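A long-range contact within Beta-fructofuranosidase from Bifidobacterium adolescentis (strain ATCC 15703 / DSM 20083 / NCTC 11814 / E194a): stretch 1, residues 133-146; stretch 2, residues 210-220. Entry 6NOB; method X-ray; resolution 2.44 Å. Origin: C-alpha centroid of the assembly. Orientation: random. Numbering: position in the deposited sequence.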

ATOM      1  N   ASN A 133       5.881  -1.536  -1.372  1.00 30.40           N
ATOM      2  CA  ASN A 133       7.232  -1.794  -0.895  1.00 29.44           C
ATOM      3  C   ASN A 133       8.262  -1.230  -1.865  1.00 33.93           C
ATOM      4  O   ASN A 133       7.985  -1.007  -3.046  1.00 37.54           O
ATOM      5  N   GLY A 134       9.461  -1.004  -1.335  1.00 31.40           N
ATOM      6  CA  GLY A 134      10.623  -0.726  -2.175  1.00 31.93           C
ATOM      7  C   GLY A 134      10.475   0.479  -3.075  1.00 36.59           C
ATOM      8  O   GLY A 134      10.954   0.464  -4.216  1.00 38.25           O
ATOM      9  N   LEU A 135       9.824   1.528  -2.584  1.00 29.03           N
ATOM     10  CA  LEU A 135       9.591   2.712  -3.402  1.00 33.30           C
ATOM     11  C   LEU A 135      10.897   3.451  -3.658  1.00 36.83           C
ATOM     12  O   LEU A 135      11.662   3.727  -2.728  1.00 36.07           O
ATOM     13  N   CYS A 136      11.151   3.767  -4.925  1.00 43.45           N
ATOM     14  CA  CYS A 136      12.358   4.486  -5.313  1.00 39.96           C
ATOM     15  C   CYS A 136      12.233   4.930  -6.760  1.00 37.62           C
ATOM     16  O   CYS A 136      11.384   4.438  -7.511  1.00 34.61           O
ATOM     17  N   GLN A 137      13.062   5.901  -7.127  1.00 35.12           N
ATOM     18  CA  GLN A 137      13.341   6.212  -8.520  1.00 38.35           C
ATOM     19  C   GLN A 137      14.688   5.592  -8.855  1.00 36.97           C
ATOM     20  O   GLN A 137      15.677   5.850  -8.163  1.00 42.34           O
ATOM     21  N   PHE A 138      14.723   4.759  -9.890  1.00 36.68           N
ATOM     22  CA  PHE A 138      15.926   4.012 -10.237  1.00 37.70           C
ATOM     23  C   PHE A 138      16.134   4.068 -11.741  1.00 41.18           C
ATOM     24  O   PHE A 138      15.299   3.572 -12.501  1.00 41.72           O
ATOM     25  N   GLN A 139      17.250   4.668 -12.159  1.00 40.81           N
ATOM     26  CA  GLN A 139      17.644   4.734 -13.565  1.00 40.05           C
ATOM     27  C   GLN A 139      16.498   5.247 -14.436  1.00 42.68           C
ATOM     28  O   GLN A 139      16.142   4.654 -15.457  1.00 44.52           O
ATOM     29  N   GLY A 140      15.899   6.357 -14.002  1.00 38.23           N
ATOM     30  CA  GLY A 140      14.872   7.031 -14.763  1.00 45.79           C
ATOM     31  C   GLY A 140      13.458   6.527 -14.561  1.00 52.89           C
ATOM     32  O   GLY A 140      12.523   7.135 -15.098  1.00 61.02           O
ATOM     33  N   ARG A 141      13.260   5.447 -13.811  1.00 48.75           N
ATOM     34  CA  ARG A 141      11.939   4.866 -13.635  1.00 44.09           C
ATOM     35  C   ARG A 141      11.549   4.849 -12.164  1.00 39.28           C
ATOM     36  O   ARG A 141      12.401   4.728 -11.278  1.00 38.89           O
ATOM     37  N   TYR A 142      10.248   4.980 -11.914  1.00 38.19           N
ATOM     38  CA  TYR A 142       9.690   4.787 -10.582  1.00 35.55           C
ATOM     39  C   TYR A 142       9.347   3.316 -10.399  1.00 39.56           C
ATOM     40  O   TYR A 142       8.699   2.713 -11.261  1.00 44.00           O
ATOM     41  N   HIS A 143       9.781   2.742  -9.282  1.00 40.23           N
ATOM     42  CA  HIS A 143       9.606   1.324  -9.012  1.00 36.35           C
ATOM     43  C   HIS A 143       8.622   1.134  -7.869  1.00 38.38           C
ATOM     44  O   HIS A 143       8.780   1.731  -6.799  1.00 35.61           O
ATOM     45  N   LEU A 144       7.616   0.299  -8.102  1.00 42.19           N
ATOM     46  CA  LEU A 144       6.600  -0.022  -7.109  1.00 37.89           C
ATOM     47  C   LEU A 144       6.617  -1.526  -6.870  1.00 37.92           C
ATOM     48  O   LEU A 144       6.248  -2.305  -7.757  1.00 37.16           O
ATOM     49  N   PHE A 145       7.067  -1.933  -5.690  1.00 33.40           N
ATOM     50  CA  PHE A 145       6.892  -3.300  -5.226  1.00 33.73           C
ATOM     51  C   PHE A 145       5.685  -3.352  -4.300  1.00 38.36           C
ATOM     52  O   PHE A 145       5.217  -2.324  -3.800  1.00 39.34           O
ATOM     53  N   PHE A 146       5.168  -4.558  -4.077  1.00 33.95           N
ATOM     54  CA  PHE A 146       3.994  -4.660  -3.223  1.00 31.26           C
ATOM     55  C   PHE A 146       3.844  -6.065  -2.663  1.00 36.96           C
ATOM     56  O   PHE A 146       4.177  -7.056  -3.318  1.00 35.18           O
ATOM     57  N   ALA A 210      21.979   9.072  -5.873  1.00 39.78           N
ATOM     58  CA  ALA A 210      20.733   9.394  -6.552  1.00 40.59           C
ATOM     59  C   ALA A 210      20.327   8.256  -7.482  1.00 45.73           C
ATOM     60  O   ALA A 210      21.168   7.523  -8.008  1.00 49.99           O
ATOM     61  N   GLY A 211      19.016   8.121  -7.687  1.00 43.20           N
ATOM     62  CA  GLY A 211      18.505   6.971  -8.416  1.00 36.09           C
ATOM     63  C   GLY A 211      18.949   6.916  -9.866  1.00 42.54           C
ATOM     64  O   GLY A 211      19.201   5.834 -10.403  1.00 41.83           O
ATOM     65  N   ASN A 212      19.041   8.074 -10.525  1.00 44.31           N
ATOM     66  CA  ASN A 212      19.427   8.071 -11.932  1.00 54.11           C
ATOM     67  C   ASN A 212      20.880   7.665 -12.129  1.00 51.46           C
ATOM     68  O   ASN A 212      21.231   7.162 -13.201  1.00 49.05           O
ATOM     69  N   GLU A 213      21.722   7.848 -11.114  1.00 49.40           N
ATOM     70  CA  GLU A 213      23.126   7.472 -11.172  1.00 50.46           C
ATOM     71  C   GLU A 213      23.399   6.107 -10.559  1.00 52.09           C
ATOM     72  O   GLU A 213      24.558   5.677 -10.536  1.00 54.69           O
ATOM     73  N   ALA A 214      22.374   5.428 -10.054  1.00 43.95           N
ATOM     74  CA  ALA A 214      22.576   4.210  -9.290  1.00 37.10           C
ATOM     75  C   ALA A 214      22.883   3.025 -10.201  1.00 39.20           C
ATOM     76  O   ALA A 214      22.564   3.014 -11.394  1.00 41.56           O
ATOM     77  N   ASN A 215      23.520   2.013  -9.611  1.00 39.27           N
ATOM     78  CA  ASN A 215      23.804   0.762 -10.295  1.00 39.92           C
ATOM     79  C   ASN A 215      22.911  -0.383  -9.852  1.00 40.45           C
ATOM     80  O   ASN A 215      22.835  -1.392 -10.562  1.00 43.59           O
ATOM     81  N   ALA A 216      22.240  -0.252  -8.710  1.00 38.95           N
ATOM     82  CA  ALA A 216      21.366  -1.296  -8.198  1.00 36.67           C
ATOM     83  C   ALA A 216      20.430  -0.691  -7.162  1.00 38.49           C
ATOM     84  O   ALA A 216      20.693   0.381  -6.610  1.00 38.71           O
ATOM     85  N   ILE A 217      19.328  -1.392  -6.917  1.00 34.67           N
ATOM     86  CA  ILE A 217      18.423  -1.091  -5.812  1.00 27.16           C
ATOM     87  C   ILE A 217      18.750  -2.047  -4.676  1.00 32.68           C
ATOM     88  O   ILE A 217      18.713  -3.270  -4.859  1.00 33.79           O
ATOM     89  N   ARG A 218      19.063  -1.505  -3.505  1.00 29.82           N
ATOM     90  CA  ARG A 218      19.184  -2.315  -2.303  1.00 32.11           C
ATOM     91  C   ARG A 218      17.874  -2.251  -1.530  1.00 31.26           C
ATOM     92  O   ARG A 218      17.384  -1.163  -1.212  1.00 31.82           O
ATOM     93  N   LEU A 219      17.312  -3.416  -1.237  1.00 30.96           N
ATOM     94  CA  LEU A 219      16.067  -3.519  -0.496  1.00 32.06           C
ATOM     95  C   LEU A 219      16.346  -4.033   0.904  1.00 34.06           C
ATOM     96  O   LEU A 219      17.217  -4.885   1.100  1.00 35.94           O
ATOM     97  N   TYR A 220      15.625  -3.481   1.876  1.00 34.75           N
ATOM     98  CA  TYR A 220      15.616  -3.969   3.249  1.00 32.58           C
ATOM     99  C   TYR A 220      14.182  -4.352   3.578  1.00 35.57           C
ATOM    100  O   TYR A 220      13.285  -3.510   3.494  1.00 37.76           O
TER

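Packing of a β-hairpin (strands 133-138 and 141-146, joined by a type I' turn from Phe 138 to Arg 141) against residues 210-220. Ile 217 is the centrepiece: its CA-to-CB bond points toward the hairpin, and chi1 m (-53°) with chi2 t (169°) extends the CG1-CD1 arm across the faces of two rings. Ile 217 CG1 lies over one face of Phe 138, 3.6 Å from the ring centroid, while Ile 217 CD1 sits over a face of His 143, 4.1 Å from that centroid and nearly on the normal; both are CH-pi contacts. Ile 217 CD1 also lies 3.8 Å from Cys 136 SG, which chi1 p (64°) places alongside it.

The CA-to-CB bond of Phe 138 points away overall, though CB still touches stretch 2, and chi1 t (179°) lays the ring along residues 214-217. Its edge meets backbone and methyl: Phe 138 CE1 is 3.6 Å from Ala 214 CB and 3.4 Å from Ala 216 N. Farther along, Leu 219, chi1 m with chi2 between wells (124°), lays CD2 over a face of Phe 145, 4.1 Å from its CE1. Leu 219 CD2 is also 3.9 Å from Gly 134 CA, where a CB would clash with both Leu 219 and Phe 145.

Gln 139 N donates to Gly 211 O (2.9 Å, nearly linear). The CA-to-CB bond of Gln 139 points away, yet chi1 m and chi2 t extend the side chain so that NE2 donates to Ala 214 O (3.0 Å) and to water 1 (NE2 to water O, 3.0 Å), which donates to Asn 215 O at 3.0 Å from the water O. Asn 212, chi1 m (-88°), brings OD1 back to accept a weak bond from Gly 140 N (2.8 Å, 124°). Gly 211 CA approaches Gln 137 O at 3.1 Å, a CA-H...O contact that leaves no room for a CB.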

ATOM      1  CB  ASN A 133       7.500  -3.297  -0.709  1.00 28.49           C
ATOM      2  CG  ASN A 133       6.500  -3.967   0.215  1.00 33.19           C
ATOM      3  OD1 ASN A 133       6.156  -5.135   0.026  1.00 30.26           O
ATOM      4  ND2 ASN A 133       6.038  -3.239   1.223  1.00 30.75           N
ATOM      5  CB  LEU A 135       8.580   3.631  -2.718  1.00 37.06           C
ATOM      6  CG  LEU A 135       7.217   2.978  -2.498  1.00 38.41           C
ATOM      7  CD1 LEU A 135       6.288   3.904  -1.744  1.00 39.20           C
ATOM      8  CD2 LEU A 135       6.612   2.575  -3.831  1.00 40.04           C
ATOM      9  CB  CYS A 136      13.614   3.626  -5.114  1.00 35.09           C
ATOM     10  SG  CYS A 136      13.715   2.146  -6.134  1.00 34.91           S
ATOM     11  CB  GLN A 137      13.358   7.720  -8.774  1.00 40.84           C
ATOM     12  CG  GLN A 137      13.411   8.080 -10.250  1.00 45.94           C
ATOM     13  CD  GLN A 137      13.051   9.528 -10.523  1.00 53.46           C
ATOM     14  OE1 GLN A 137      13.224  10.396  -9.665  1.00 52.75           O
ATOM     15  NE2 GLN A 137      12.551   9.797 -11.725  1.00 53.06           N
ATOM     16  CB  PHE A 138      15.823   2.560  -9.758  1.00 37.35           C
ATOM     17  CG  PHE A 138      17.013   1.724 -10.110  1.00 38.25           C
ATOM     18  CD1 PHE A 138      18.255   1.997  -9.561  1.00 42.45           C
ATOM     19  CD2 PHE A 138      16.890   0.661 -10.988  1.00 37.90           C
ATOM     20  CE1 PHE A 138      19.355   1.227  -9.885  1.00 44.28           C
ATOM     21  CE2 PHE A 138      17.987  -0.114 -11.317  1.00 38.80           C
ATOM     22  CZ  PHE A 138      19.220   0.168 -10.763  1.00 41.59           C
ATOM     23  CB  GLN A 139      18.148   3.373 -14.055  1.00 40.36           C
ATOM     24  CG  GLN A 139      19.547   3.027 -13.552  1.00 46.66           C
ATOM     25  CD  GLN A 139      19.942   1.584 -13.817  1.00 45.64           C
ATOM     26  OE1 GLN A 139      19.196   0.827 -14.433  1.00 46.88           O
ATOM     27  NE2 GLN A 139      21.123   1.199 -13.346  1.00 43.74           N
ATOM     28  CB  ARG A 141      11.884   3.439 -14.190  1.00 41.29           C
ATOM     29  CG  ARG A 141      12.227   3.320 -15.664  1.00 42.60           C
ATOM     30  CD  ARG A 141      12.304   1.860 -16.075  1.00 45.35           C
ATOM     31  NE  ARG A 141      13.259   1.638 -17.156  1.00 48.29           N
ATOM     32  CZ  ARG A 141      12.916   1.473 -18.428  1.00 53.94           C
ATOM     33  NH1 ARG A 141      13.851   1.276 -19.348  1.00 53.71           N
ATOM     34  NH2 ARG A 141      11.636   1.502 -18.781  1.00 49.96           N
ATOM     35  CB  TYR A 142       8.443   5.646 -10.377  1.00 32.53           C
ATOM     36  CG  TYR A 142       8.668   7.127 -10.578  1.00 41.92           C
ATOM     37  CD1 TYR A 142       9.216   7.908  -9.569  1.00 39.13           C
ATOM     38  CD2 TYR A 142       8.327   7.746 -11.774  1.00 38.67           C
ATOM     39  CE1 TYR A 142       9.420   9.262  -9.746  1.00 39.06           C
ATOM     40  CE2 TYR A 142       8.528   9.101 -11.960  1.00 41.34           C
ATOM     41  CZ  TYR A 142       9.076   9.853 -10.942  1.00 41.50           C
ATOM     42  OH  TYR A 142       9.281  11.200 -11.118  1.00 42.98           O
ATOM     43  CB  HIS A 143      10.942   0.659  -8.677  1.00 32.05           C
ATOM     44  CG  HIS A 143      11.769   0.338  -9.882  1.00 36.39           C
ATOM     45  ND1 HIS A 143      11.850  -0.931 -10.414  1.00 39.51           N
ATOM     46  CD2 HIS A 143      12.540   1.126 -10.670  1.00 38.04           C
ATOM     47  CE1 HIS A 143      12.642  -0.913 -11.471  1.00 38.91           C
ATOM     48  NE2 HIS A 143      13.074   0.323 -11.648  1.00 37.85           N
ATOM     49  CB  LEU A 144       5.221   0.443  -7.572  1.00 37.62           C
ATOM     50  CG  LEU A 144       4.009  -0.047  -6.782  1.00 36.03           C
ATOM     51  CD1 LEU A 144       4.082   0.414  -5.335  1.00 36.03           C
ATOM     52  CD2 LEU A 144       2.734   0.446  -7.441  1.00 39.13           C
ATOM     53  CB  PHE A 145       8.143  -3.810  -4.501  1.00 34.35           C
ATOM     54  CG  PHE A 145       9.402  -3.748  -5.330  1.00 36.73           C
ATOM     55  CD1 PHE A 145      10.149  -2.581  -5.401  1.00 32.37           C
ATOM     56  CD2 PHE A 145       9.845  -4.863  -6.026  1.00 37.83           C
ATOM     57  CE1 PHE A 145      11.307  -2.528  -6.158  1.00 35.22           C
ATOM     58  CE2 PHE A 145      11.003  -4.815  -6.785  1.00 33.82           C
ATOM     59  CZ  PHE A 145      11.734  -3.649  -6.850  1.00 34.39           C
ATOM     60  CB  PHE A 146       2.715  -4.252  -3.966  1.00 29.74           C
ATOM     61  CG  PHE A 146       2.512  -4.945  -5.284  1.00 40.15           C
ATOM     62  CD1 PHE A 146       3.003  -4.392  -6.458  1.00 43.20           C
ATOM     63  CD2 PHE A 146       1.806  -6.138  -5.353  1.00 40.34           C
ATOM     64  CE1 PHE A 146       2.808  -5.023  -7.676  1.00 42.88           C
ATOM     65  CE2 PHE A 146       1.600  -6.773  -6.566  1.00 42.22           C
ATOM     66  CZ  PHE A 146       2.104  -6.217  -7.730  1.00 39.73           C
ATOM     67  CB  ALA A 210      20.876  10.696  -7.341  1.00 36.93           C
ATOM     68  CB  ASN A 212      19.166   9.442 -12.559  1.00 57.52           C
ATOM     69  CG  ASN A 212      17.756   9.568 -13.119  1.00 68.69           C
ATOM     70  OD1 ASN A 212      16.885   8.741 -12.838  1.00 71.80           O
ATOM     71  ND2 ASN A 212      17.526  10.604 -13.918  1.00 73.47           N
ATOM     72  CB  GLU A 213      23.979   8.516 -10.451  1.00 59.83           C
ATOM     73  CG  GLU A 213      23.533   9.950 -10.658  1.00 73.76           C
ATOM     74  CD  GLU A 213      24.344  10.929  -9.830  1.00 89.65           C
ATOM     75  OE1 GLU A 213      23.796  11.986  -9.454  1.00 94.74           O
ATOM     76  OE2 GLU A 213      25.527  10.635  -9.551  1.00 95.00           O
ATOM     77  CB  ALA A 214      21.348   3.904  -8.431  1.00 34.13           C
ATOM     78  CB  ASN A 215      25.270   0.360 -10.081  1.00 49.61           C
ATOM     79  CG  ASN A 215      26.229   1.253 -10.835  1.00 62.06           C
ATOM     80  OD1 ASN A 215      26.973   2.032 -10.236  1.00 65.78           O
ATOM     81  ND2 ASN A 215      26.214   1.152 -12.160  1.00 66.14           N
ATOM     82  CB  ALA A 216      22.163  -2.453  -7.586  1.00 30.46           C
ATOM     83  CB  ILE A 217      16.948  -1.235  -6.220  1.00 27.31           C
ATOM     84  CG1 ILE A 217      16.623  -0.424  -7.470  1.00 28.47           C
ATOM     85  CG2 ILE A 217      16.036  -0.829  -5.070  1.00 29.85           C
ATOM     86  CD1 ILE A 217      15.252  -0.750  -8.041  1.00 26.98           C
ATOM     87  CB  ARG A 218      20.343  -1.859  -1.414  1.00 25.40           C
ATOM     88  CG  ARG A 218      20.487  -2.721  -0.164  1.00 24.95           C
ATOM     89  CD  ARG A 218      21.858  -2.604   0.486  1.00 27.68           C
ATOM     90  NE  ARG A 218      22.929  -3.167  -0.335  1.00 34.11           N
ATOM     91  CZ  ARG A 218      23.146  -4.469  -0.500  1.00 38.07           C
ATOM     92  NH1 ARG A 218      22.352  -5.361   0.084  1.00 37.48           N
ATOM     93  NH2 ARG A 218      24.152  -4.882  -1.259  1.00 32.42           N
ATOM     94  CB  LEU A 219      15.082  -4.439  -1.214  1.00 28.12           C
ATOM     95  CG  LEU A 219      14.851  -3.867  -2.611  1.00 39.39           C
ATOM     96  CD1 LEU A 219      15.163  -4.895  -3.685  1.00 38.11           C
ATOM     97  CD2 LEU A 219      13.443  -3.318  -2.744  1.00 35.18           C
ATOM     98  CB  TYR A 220      16.127  -2.905   4.224  1.00 25.48           C
ATOM     99  CG  TYR A 220      17.579  -2.526   4.033  1.00 31.85           C
ATOM    100  CD1 TYR A 220      18.581  -3.183   4.737  1.00 29.72           C
ATOM    101  CD2 TYR A 220      17.948  -1.503   3.165  1.00 27.35           C
ATOM    102  CE1 TYR A 220      19.909  -2.842   4.576  1.00 30.77           C
ATOM    103  CE2 TYR A 220      19.277  -1.154   2.995  1.00 32.29           C
ATOM    104  CZ  TYR A 220      20.253  -1.828   3.706  1.00 36.00           C
ATOM    105  OH  TYR A 220      21.580  -1.492   3.552  1.00 33.60           O
TER
HETATM  106  O   HOH W   1      22.553  -1.397 -13.547  1.00 46.70           O